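Local coordinates for ABC transporter periplasmic-binding protein YtfQ (Mycobacterium smegmatis, PDB 6HB0), which probably captures L-arabinofuranose as the sugar-binding component of a mycobacterial ABC transporter, at residues Lys180-Gln185 against Lys203-Ile208; Val151-Thr156 against Lys195-Ala200; Thr120-Asp125 against Gly268-Asp273. One frame throughout, in Å; residues are numbered along the deposited sequence.

Overall arrangement
Two sheets carry the three contacts, one in each lobe of a periplasmic binding protein. Interactions 1 and 2 are neighbours, with centres 10 Å apart. Both use helix 191-204 and reach adjacent strands, 179-186 and 148-154, of the mixed sheet. The hydrogen bond between S184 and E154 ties them directly. Interaction 3 lies on the other side of the chain centre, with its centre 38 Å from interaction 1 and 33 Å from interaction 2. It belongs to the parallel sheet. Its segments, 120-125 and 268-273, bracket the other two along the chain. The segments of interactions 1 and 2 alternate. The chain leaves the first lobe, builds most of the second, returns, then crosses again for strand 292-295.

Interaction 1: residues Lys180-Gln185 against Lys203-Ile208; sequences KIVASQ and KSTPQI
T205 packs against V182 and A183, two consecutive residues of the strand. Segment 203-208 begins with K203 and S204, the last two residues of helix 191-204. OG of S204 lies 3.1 Å from OG1 of T205, a hydrogen bond in which either hydroxyl could be the donor. S204 OG also makes weak hydrogen bonds to the carbonyls of A200 and F201, so it folds back on the helix end. T205 is the first residue to leave helical angles, and it does the touching. Its two branches divide the work. CG2 is anti to the backbone N, which sends it to V182, where it meets CG2 at 3.6 Å. OG1 stands beside the backbone N (chi1 -54°) and comes 4.2 Å from CB of A183. This second approach is plain packing. No hydrogen bond crosses between the segments. After P206 the chain turns, and the carbonyl of Q207 accepts a hydrogen bond from N149. I208 then turns into the interior and packs on F201. The loop after T205 joins helix 191-204 to strand 210-213, within a beta-alpha-beta crossover that starts from strand 179-186. That strand is outermost in its sheet. It pairs with strand 148-154 through backbone hydrogen bonds, while I181 packs on helix 160-173 and A183 on helix 191-204.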
loop_
_atom_site.group_PDB
_atom_site.type_symbol
_atom_site.label_atom_id
_atom_site.label_comp_id
_atom_site.label_asym_id
_atom_site.label_seq_id
_atom_site.Cartn_x
_atom_site.Cartn_y
_atom_site.Cartn_z
ATOM N N LYS A 180 5.894 12.419 21.582
ATOM C CA LYS A 180 4.954 13.478 21.254
ATOM C C LYS A 180 5.151 13.975 19.840
ATOM O O LYS A 180 6.253 14.297 19.424
ATOM C CB LYS A 180 5.124 14.632 22.238
ATOM C CG LYS A 180 4.097 14.548 23.353
ATOM C CD LYS A 180 4.570 15.162 24.653
ATOM C CE LYS A 180 3.388 15.240 25.614
ATOM N NZ LYS A 180 3.847 15.781 26.914
ATOM N N ILE A 181 4.065 14.061 19.110
ATOM C CA ILE A 181 4.126 14.708 17.837
ATOM C C ILE A 181 4.083 16.237 18.036
ATOM O O ILE A 181 3.054 16.765 18.407
ATOM C CB ILE A 181 2.984 14.257 16.962
ATOM C CG1 ILE A 181 3.106 12.734 16.715
ATOM C CG2 ILE A 181 3.007 15.063 15.649
ATOM C CD1 ILE A 181 1.833 12.143 16.158
ATOM N N VAL A 182 5.188 16.910 17.754
ATOM C CA VAL A 182 5.285 18.356 18.028
ATOM C C VAL A 182 4.993 19.190 16.786
ATOM O O VAL A 182 4.830 20.389 16.873
ATOM C CB VAL A 182 6.642 18.754 18.677
ATOM C CG1 VAL A 182 6.770 18.124 20.061
ATOM C CG2 VAL A 182 7.827 18.411 17.787
ATOM N N ALA A 183 4.978 18.574 15.618
ATOM C CA ALA A 183 4.548 19.276 14.397
ATOM C C ALA A 183 4.121 18.244 13.381
ATOM O O ALA A 183 4.690 17.145 13.342
ATOM C CB ALA A 183 5.667 20.128 13.840
ATOM N N SER A 184 3.108 18.589 12.588
ATOM C CA SER A 184 2.526 17.679 11.633
ATOM C C SER A 184 1.939 18.518 10.504
ATOM O O SER A 184 1.148 19.417 10.749
ATOM C CB SER A 184 1.477 16.832 12.280
ATOM O OG SER A 184 1.187 15.691 11.483
ATOM N N GLN A 185 2.415 18.304 9.282
ATOM C CA GLN A 185 2.006 19.142 8.173
ATOM C C GLN A 185 2.114 18.366 6.865
ATOM O O GLN A 185 3.000 17.543 6.720
ATOM C CB GLN A 185 2.893 20.383 8.153
ATOM C CG GLN A 185 2.571 21.373 7.066
ATOM C CD GLN A 185 3.274 22.697 7.253
ATOM O OE1 GLN A 185 3.588 23.083 8.374
ATOM N NE2 GLN A 185 3.542 23.390 6.148
ATOM N N LYS A 203 13.100 25.066 11.478
ATOM C CA LYS A 203 13.035 26.453 11.930
ATOM C C LYS A 203 12.159 26.636 13.155
ATOM O O LYS A 203 12.519 27.391 14.041
ATOM C CB LYS A 203 12.562 27.384 10.796
ATOM C CG LYS A 203 13.689 27.819 9.886
ATOM C CD LYS A 203 13.166 28.371 8.564
ATOM C CE LYS A 203 14.267 28.440 7.511
ATOM N NZ LYS A 203 13.747 28.107 6.159
ATOM N N SER A 204 11.028 25.935 13.207
ATOM C CA SER A 204 10.008 26.146 14.226
ATOM C C SER A 204 10.198 25.265 15.474
ATOM O O SER A 204 9.650 25.550 16.517
ATOM C CB SER A 204 8.632 25.852 13.639
ATOM O OG SER A 204 8.417 24.449 13.592
ATOM N N THR A 205 10.948 24.181 15.341
ATOM C CA THR A 205 11.003 23.162 16.365
ATOM C C THR A 205 12.457 22.954 16.770
ATOM O O THR A 205 13.224 22.329 16.040
ATOM C CB THR A 205 10.409 21.819 15.869
ATOM O OG1 THR A 205 9.082 22.021 15.365
ATOM C CG2 THR A 205 10.361 20.811 17.004
ATOM N N PRO A 206 12.834 23.433 17.966
ATOM C CA PRO A 206 14.271 23.399 18.323
ATOM C C PRO A 206 14.868 21.981 18.525
ATOM O O PRO A 206 16.042 21.753 18.280
ATOM C CB PRO A 206 14.333 24.220 19.631
ATOM C CG PRO A 206 12.914 24.425 20.089
ATOM C CD PRO A 206 11.970 23.757 19.123
ATOM N N GLN A 207 14.045 21.041 18.938
ATOM C CA GLN A 207 14.482 19.709 19.255
ATOM C C GLN A 207 13.613 18.711 18.459
ATOM O O GLN A 207 12.439 18.587 18.717
ATOM C CB GLN A 207 14.368 19.536 20.788
ATOM C CG GLN A 207 14.071 18.133 21.326
ATOM C CD GLN A 207 15.240 17.182 21.249
ATOM O OE1 GLN A 207 16.191 17.406 20.495
ATOM N NE2 GLN A 207 15.176 16.102 22.030
ATOM N N ILE A 208 14.196 18.077 17.453
ATOM C CA ILE A 208 13.504 17.057 16.663
ATOM C C ILE A 208 14.287 15.786 16.784
ATOM O O ILE A 208 15.480 15.749 16.477
ATOM C CB ILE A 208 13.352 17.435 15.169
ATOM C CG1 ILE A 208 12.565 18.743 15.024
ATOM C CG2 ILE A 208 12.673 16.297 14.406
ATOM C CD1 ILE A 208 12.549 19.283 13.599
#

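Interaction 2: residues Val151-Thr156 against Lys195-Ala200; sequences VQLEGT and KQVMEA
The strand with L153 and the helix with V197 run nearly antiparallel, at 155° between their directions, and their axes come within 9.3 Å. L153 carries most of the contact. With chi1 at -61°, CG stands opposite the carbonyl carbon and carries CD2 out toward the helix. CD2 of L153 lies 3.3 Å from CG1 of V197, a tight fit for two methyls, and 3.7 Å from CB of the same residue. The L153 and V197 side chains lie alongside each other, pointing opposite ways. CD2 of L153 also lies 4.1 Å from the backbone N of M198, so this methyl rests on the helix backbone as well as on a side chain. M198 extends the contact along the strand. Its chain bends at chi2 (68°), and its SD comes 4.3 Å from CG2 of V151. V151 and L153, two residues apart, thus both face the helix, and Q152 between them points away. No hydrogen bond crosses the interface. All four touching residues are buried, so the contact is an apolar core layer between sheet and helix, as in Rossmann-like alpha/beta lobes. Strand 148-154 runs between strands 179-186 and 210-213. V211 of strand 210-213 touches V151, L153 and M198. On the helical side, A222 of helix 216-228 packs on L153 and M198, and A225 and I226 add to the M198 surroundings.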
loop_
_atom_site.group_PDB
_atom_site.type_symbol
_atom_site.label_atom_id
_atom_site.label_comp_id
_atom_site.label_asym_id
_atom_site.label_seq_id
_atom_site.Cartn_x
_atom_site.Cartn_y
_atom_site.Cartn_z
ATOM N N VAL A 151 8.278 14.789 14.441
ATOM C CA VAL A 151 7.573 15.579 13.453
ATOM C C VAL A 151 7.052 14.663 12.359
ATOM O O VAL A 151 7.670 13.661 12.048
ATOM C CB VAL A 151 8.415 16.713 12.908
ATOM C CG1 VAL A 151 8.859 17.623 14.070
ATOM C CG2 VAL A 151 9.568 16.238 12.030
ATOM N N GLN A 152 5.896 15.003 11.805
ATOM C CA GLN A 152 5.239 14.168 10.835
ATOM C C GLN A 152 5.013 14.876 9.524
ATOM O O GLN A 152 4.412 15.959 9.460
ATOM C CB GLN A 152 3.918 13.665 11.411
ATOM C CG GLN A 152 3.118 12.782 10.453
ATOM C CD GLN A 152 1.986 11.972 11.102
ATOM O OE1 GLN A 152 1.400 11.096 10.454
ATOM N NE2 GLN A 152 1.641 12.297 12.336
ATOM N N LEU A 153 5.492 14.266 8.463
ATOM C CA LEU A 153 5.252 14.767 7.098
ATOM C C LEU A 153 4.070 13.971 6.582
ATOM O O LEU A 153 4.172 12.757 6.337
ATOM C CB LEU A 153 6.494 14.566 6.248
ATOM C CG LEU A 153 7.757 15.281 6.728
ATOM C CD1 LEU A 153 8.975 14.825 5.926
ATOM C CD2 LEU A 153 7.589 16.779 6.567
ATOM N N GLU A 154 2.908 14.633 6.476
ATOM C CA GLU A 154 1.719 13.974 6.052
ATOM C C GLU A 154 1.576 14.003 4.547
ATOM O O GLU A 154 2.079 14.915 3.879
ATOM C CB GLU A 154 0.485 14.668 6.612
ATOM C CG GLU A 154 0.491 14.859 8.090
ATOM C CD GLU A 154 -0.663 15.775 8.536
ATOM O OE1 GLU A 154 -1.646 15.955 7.778
ATOM O OE2 GLU A 154 -0.598 16.268 9.674
ATOM N N GLY A 155 0.859 13.013 4.036
ATOM C CA GLY A 155 0.459 12.979 2.658
ATOM C C GLY A 155 -0.591 14.066 2.343
ATOM O O GLY A 155 -1.002 14.854 3.188
ATOM N N THR A 156 -0.986 14.122 1.089
ATOM C CA THR A 156 -1.999 15.074 0.653
ATOM C C THR A 156 -3.200 15.121 1.530
ATOM O O THR A 156 -3.750 14.071 1.847
ATOM C CB THR A 156 -2.386 14.744 -0.787
ATOM O OG1 THR A 156 -1.206 14.876 -1.547
ATOM C CG2 THR A 156 -3.451 15.703 -1.333
ATOM N N LYS A 195 10.789 18.171 1.610
ATOM C CA LYS A 195 11.963 19.011 1.893
ATOM C C LYS A 195 11.562 20.386 2.456
ATOM O O LYS A 195 12.124 20.838 3.446
ATOM C CB LYS A 195 12.802 19.206 0.634
ATOM C CG LYS A 195 14.051 20.013 0.837
ATOM C CD LYS A 195 14.835 20.189 -0.434
ATOM C CE LYS A 195 16.189 20.784 -0.117
ATOM N NZ LYS A 195 16.997 20.577 -1.328
ATOM N N GLN A 196 10.571 20.996 1.827
ATOM C CA GLN A 196 10.070 22.331 2.226
ATOM C C GLN A 196 9.480 22.320 3.640
ATOM O O GLN A 196 9.738 23.218 4.432
ATOM C CB GLN A 196 9.045 22.788 1.221
ATOM C CG GLN A 196 8.217 24.006 1.610
ATOM C CD GLN A 196 7.423 24.532 0.431
ATOM O OE1 GLN A 196 7.915 24.529 -0.696
ATOM N NE2 GLN A 196 6.210 24.998 0.684
ATOM N N VAL A 197 8.703 21.282 3.959
ATOM C CA VAL A 197 8.083 21.189 5.253
ATOM C C VAL A 197 9.115 20.867 6.321
ATOM O O VAL A 197 9.043 21.397 7.411
ATOM C CB VAL A 197 6.970 20.137 5.261
ATOM C CG1 VAL A 197 6.487 19.900 6.679
ATOM C CG2 VAL A 197 5.838 20.627 4.346
ATOM N N MET A 198 10.061 19.980 6.013
ATOM C CA MET A 198 11.113 19.709 6.963
ATOM C C MET A 198 11.938 20.977 7.262
ATOM O O MET A 198 12.389 21.172 8.405
ATOM C CB MET A 198 12.040 18.607 6.437
ATOM C CG MET A 198 12.994 18.085 7.491
ATOM S SD MET A 198 12.177 17.188 8.776
ATOM C CE MET A 198 13.360 17.303 10.114
ATOM N N GLU A 199 12.191 21.806 6.256
ATOM C CA GLU A 199 12.894 23.091 6.508
ATOM C C GLU A 199 12.103 23.889 7.510
ATOM O O GLU A 199 12.653 24.432 8.468
ATOM C CB GLU A 199 13.087 23.930 5.223
ATOM C CG GLU A 199 14.144 23.414 4.237
ATOM C CD GLU A 199 13.928 23.947 2.792
ATOM O OE1 GLU A 199 13.155 24.941 2.598
ATOM O OE2 GLU A 199 14.524 23.373 1.839
ATOM N N ALA A 200 10.795 23.958 7.309
ATOM C CA ALA A 200 9.937 24.704 8.211
ATOM C C ALA A 200 9.997 24.132 9.629
ATOM O O ALA A 200 10.003 24.869 10.591
ATOM C CB ALA A 200 8.504 24.686 7.730
#

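Interaction 3: residues Thr120-Asp125 against Gly268-Asp273; sequences TFIGAD and GPELMD
I122 meets E270 and L271 through apolar contacts alone. Its CD1 lies over the helix backbone, 4.1 Å from CA of L271. CD1 of I122 is also 4.3 Å from CD1 of L271. The other branch turns to E270: CG2 of I122 comes 4.3 Å from CG of E270, so it touches the aliphatic part of this acid. CG2 is anti to the backbone N and CG1 stands beside it, which splits the two branches between the two helix residues. I104 of strand 103-106 touches both I122 and L271. L274 of helix 269-279 also packs on I122.

The fold explains the pairing of parts so distant in sequence. Strand 120-122 is a strand of the parallel sheet of the first lobe, while strand 259-263 belongs to the mixed sheet of the second. Helix 269-279 comes after the latter strand but packs back on the first lobe, as in type I periplasmic binding proteins. The side chain of I122 is about 9 Å from that of C263, a zinc ligand.

The hydrogen bonds gather at the start of helix 269-279 and just before it. G268 is the N-cap, with a positive phi of 136° that suits glycine. OE1 of E270 accepts from the backbone N of G268 at 2.8 Å with its syn lone pair. OE1 of E270 also accepts from N of L271 at 3.0 Å, with its anti lone pair. OE2 accepts from N of L267. Three backbone N-H groups thus hold this carboxylate, and the helix start would probably favour its charged form. Segment 120-125 ends at D125, the N-cap of helix 126-140.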
loop_
_atom_site.group_PDB
_atom_site.type_symbol
_atom_site.label_atom_id
_atom_site.label_comp_id
_atom_site.label_asym_id
_atom_site.label_seq_id
_atom_site.Cartn_x
_atom_site.Cartn_y
_atom_site.Cartn_z
ATOM N N THR A 120 -15.134 -11.379 -1.309
ATOM C CA THR A 120 -13.988 -10.959 -0.542
ATOM C C THR A 120 -13.349 -9.726 -1.101
ATOM O O THR A 120 -13.539 -9.377 -2.274
ATOM C CB THR A 120 -12.913 -12.111 -0.333
ATOM O OG1 THR A 120 -12.058 -11.734 0.747
ATOM C CG2 THR A 120 -12.064 -12.375 -1.533
ATOM N N PHE A 121 -12.647 -9.043 -0.214
ATOM C CA PHE A 121 -11.889 -7.857 -0.516
ATOM C C PHE A 121 -10.436 -8.150 -0.170
ATOM O O PHE A 121 -10.159 -8.636 0.921
ATOM C CB PHE A 121 -12.357 -6.667 0.352
ATOM C CG PHE A 121 -11.408 -5.519 0.315
ATOM C CD1 PHE A 121 -11.164 -4.860 -0.882
ATOM C CD2 PHE A 121 -10.703 -5.156 1.423
ATOM C CE1 PHE A 121 -10.259 -3.830 -0.949
ATOM C CE2 PHE A 121 -9.789 -4.093 1.368
ATOM C CZ PHE A 121 -9.574 -3.424 0.162
ATOM N N ILE A 122 -9.544 -7.828 -1.072
ATOM C CA ILE A 122 -8.114 -7.936 -0.900
ATOM C C ILE A 122 -7.464 -6.588 -1.141
ATOM O O ILE A 122 -7.484 -6.080 -2.274
ATOM C CB ILE A 122 -7.463 -8.900 -1.933
ATOM C CG1 ILE A 122 -8.250 -10.180 -2.115
ATOM C CG2 ILE A 122 -6.067 -9.241 -1.461
ATOM C CD1 ILE A 122 -7.847 -10.879 -3.390
ATOM N N GLY A 123 -6.859 -5.998 -0.118
ATOM C CA GLY A 123 -6.143 -4.722 -0.318
ATOM C C GLY A 123 -5.258 -4.340 0.847
ATOM O O GLY A 123 -5.336 -4.973 1.879
ATOM N N ALA A 124 -4.456 -3.288 0.667
ATOM C CA ALA A 124 -3.516 -2.861 1.679
ATOM C C ALA A 124 -4.239 -2.160 2.810
ATOM O O ALA A 124 -5.325 -1.627 2.611
ATOM C CB ALA A 124 -2.467 -1.939 1.097
ATOM N N ASP A 125 -3.623 -2.204 3.989
ATOM C CA ASP A 125 -4.101 -1.540 5.176
ATOM C C ASP A 125 -3.220 -0.331 5.579
ATOM O O ASP A 125 -2.154 -0.486 6.210
ATOM C CB ASP A 125 -4.068 -2.550 6.293
ATOM C CG ASP A 125 -4.816 -2.085 7.559
ATOM O OD1 ASP A 125 -5.070 -0.874 7.742
ATOM O OD2 ASP A 125 -5.112 -2.963 8.385
ATOM N N GLY A 268 -1.136 -11.197 -6.536
ATOM C CA GLY A 268 -1.663 -11.845 -7.754
ATOM C C GLY A 268 -2.059 -13.262 -7.478
ATOM O O GLY A 268 -3.153 -13.641 -7.770
ATOM N N PRO A 269 -1.160 -14.053 -6.881
ATOM C CA PRO A 269 -1.471 -15.463 -6.684
ATOM C C PRO A 269 -2.602 -15.707 -5.751
ATOM O O PRO A 269 -3.388 -16.651 -5.935
ATOM C CB PRO A 269 -0.171 -16.027 -6.107
ATOM C CG PRO A 269 0.837 -15.185 -6.750
ATOM C CD PRO A 269 0.269 -13.801 -6.672
ATOM N N GLU A 270 -2.739 -14.852 -4.756
ATOM C CA GLU A 270 -3.846 -15.033 -3.813
ATOM C C GLU A 270 -5.195 -14.746 -4.514
ATOM O O GLU A 270 -6.193 -15.416 -4.245
ATOM C CB GLU A 270 -3.630 -14.259 -2.507
ATOM C CG GLU A 270 -3.942 -12.773 -2.504
ATOM C CD GLU A 270 -2.896 -11.922 -3.257
ATOM O OE1 GLU A 270 -2.976 -11.948 -4.522
ATOM O OE2 GLU A 270 -2.019 -11.207 -2.632
ATOM N N LEU A 271 -5.234 -13.778 -5.416
ATOM C CA LEU A 271 -6.439 -13.537 -6.230
ATOM C C LEU A 271 -6.793 -14.772 -7.050
ATOM O O LEU A 271 -7.946 -15.199 -7.090
ATOM C CB LEU A 271 -6.202 -12.336 -7.155
ATOM C CG LEU A 271 -7.256 -12.050 -8.197
ATOM C CD1 LEU A 271 -8.602 -11.870 -7.514
ATOM C CD2 LEU A 271 -6.866 -10.830 -9.021
ATOM N N MET A 272 -5.797 -15.373 -7.696
ATOM C CA MET A 272 -6.061 -16.560 -8.542
ATOM C C MET A 272 -6.550 -17.715 -7.665
ATOM O O MET A 272 -7.469 -18.417 -8.015
ATOM C CB MET A 272 -4.838 -16.974 -9.340
ATOM C CG MET A 272 -4.328 -15.872 -10.237
ATOM S SD MET A 272 -5.594 -15.190 -11.343
ATOM C CE MET A 272 -5.032 -13.491 -11.426
ATOM N N ASP A 273 -5.921 -17.902 -6.524
ATOM C CA ASP A 273 -6.346 -18.927 -5.587
ATOM C C ASP A 273 -7.770 -18.705 -5.055
ATOM O O ASP A 273 -8.587 -19.628 -5.002
ATOM C CB ASP A 273 -5.358 -19.007 -4.439
ATOM C CG ASP A 273 -5.782 -20.027 -3.429
ATOM O OD1 ASP A 273 -5.878 -21.227 -3.805
ATOM O OD2 ASP A 273 -6.076 -19.637 -2.278
#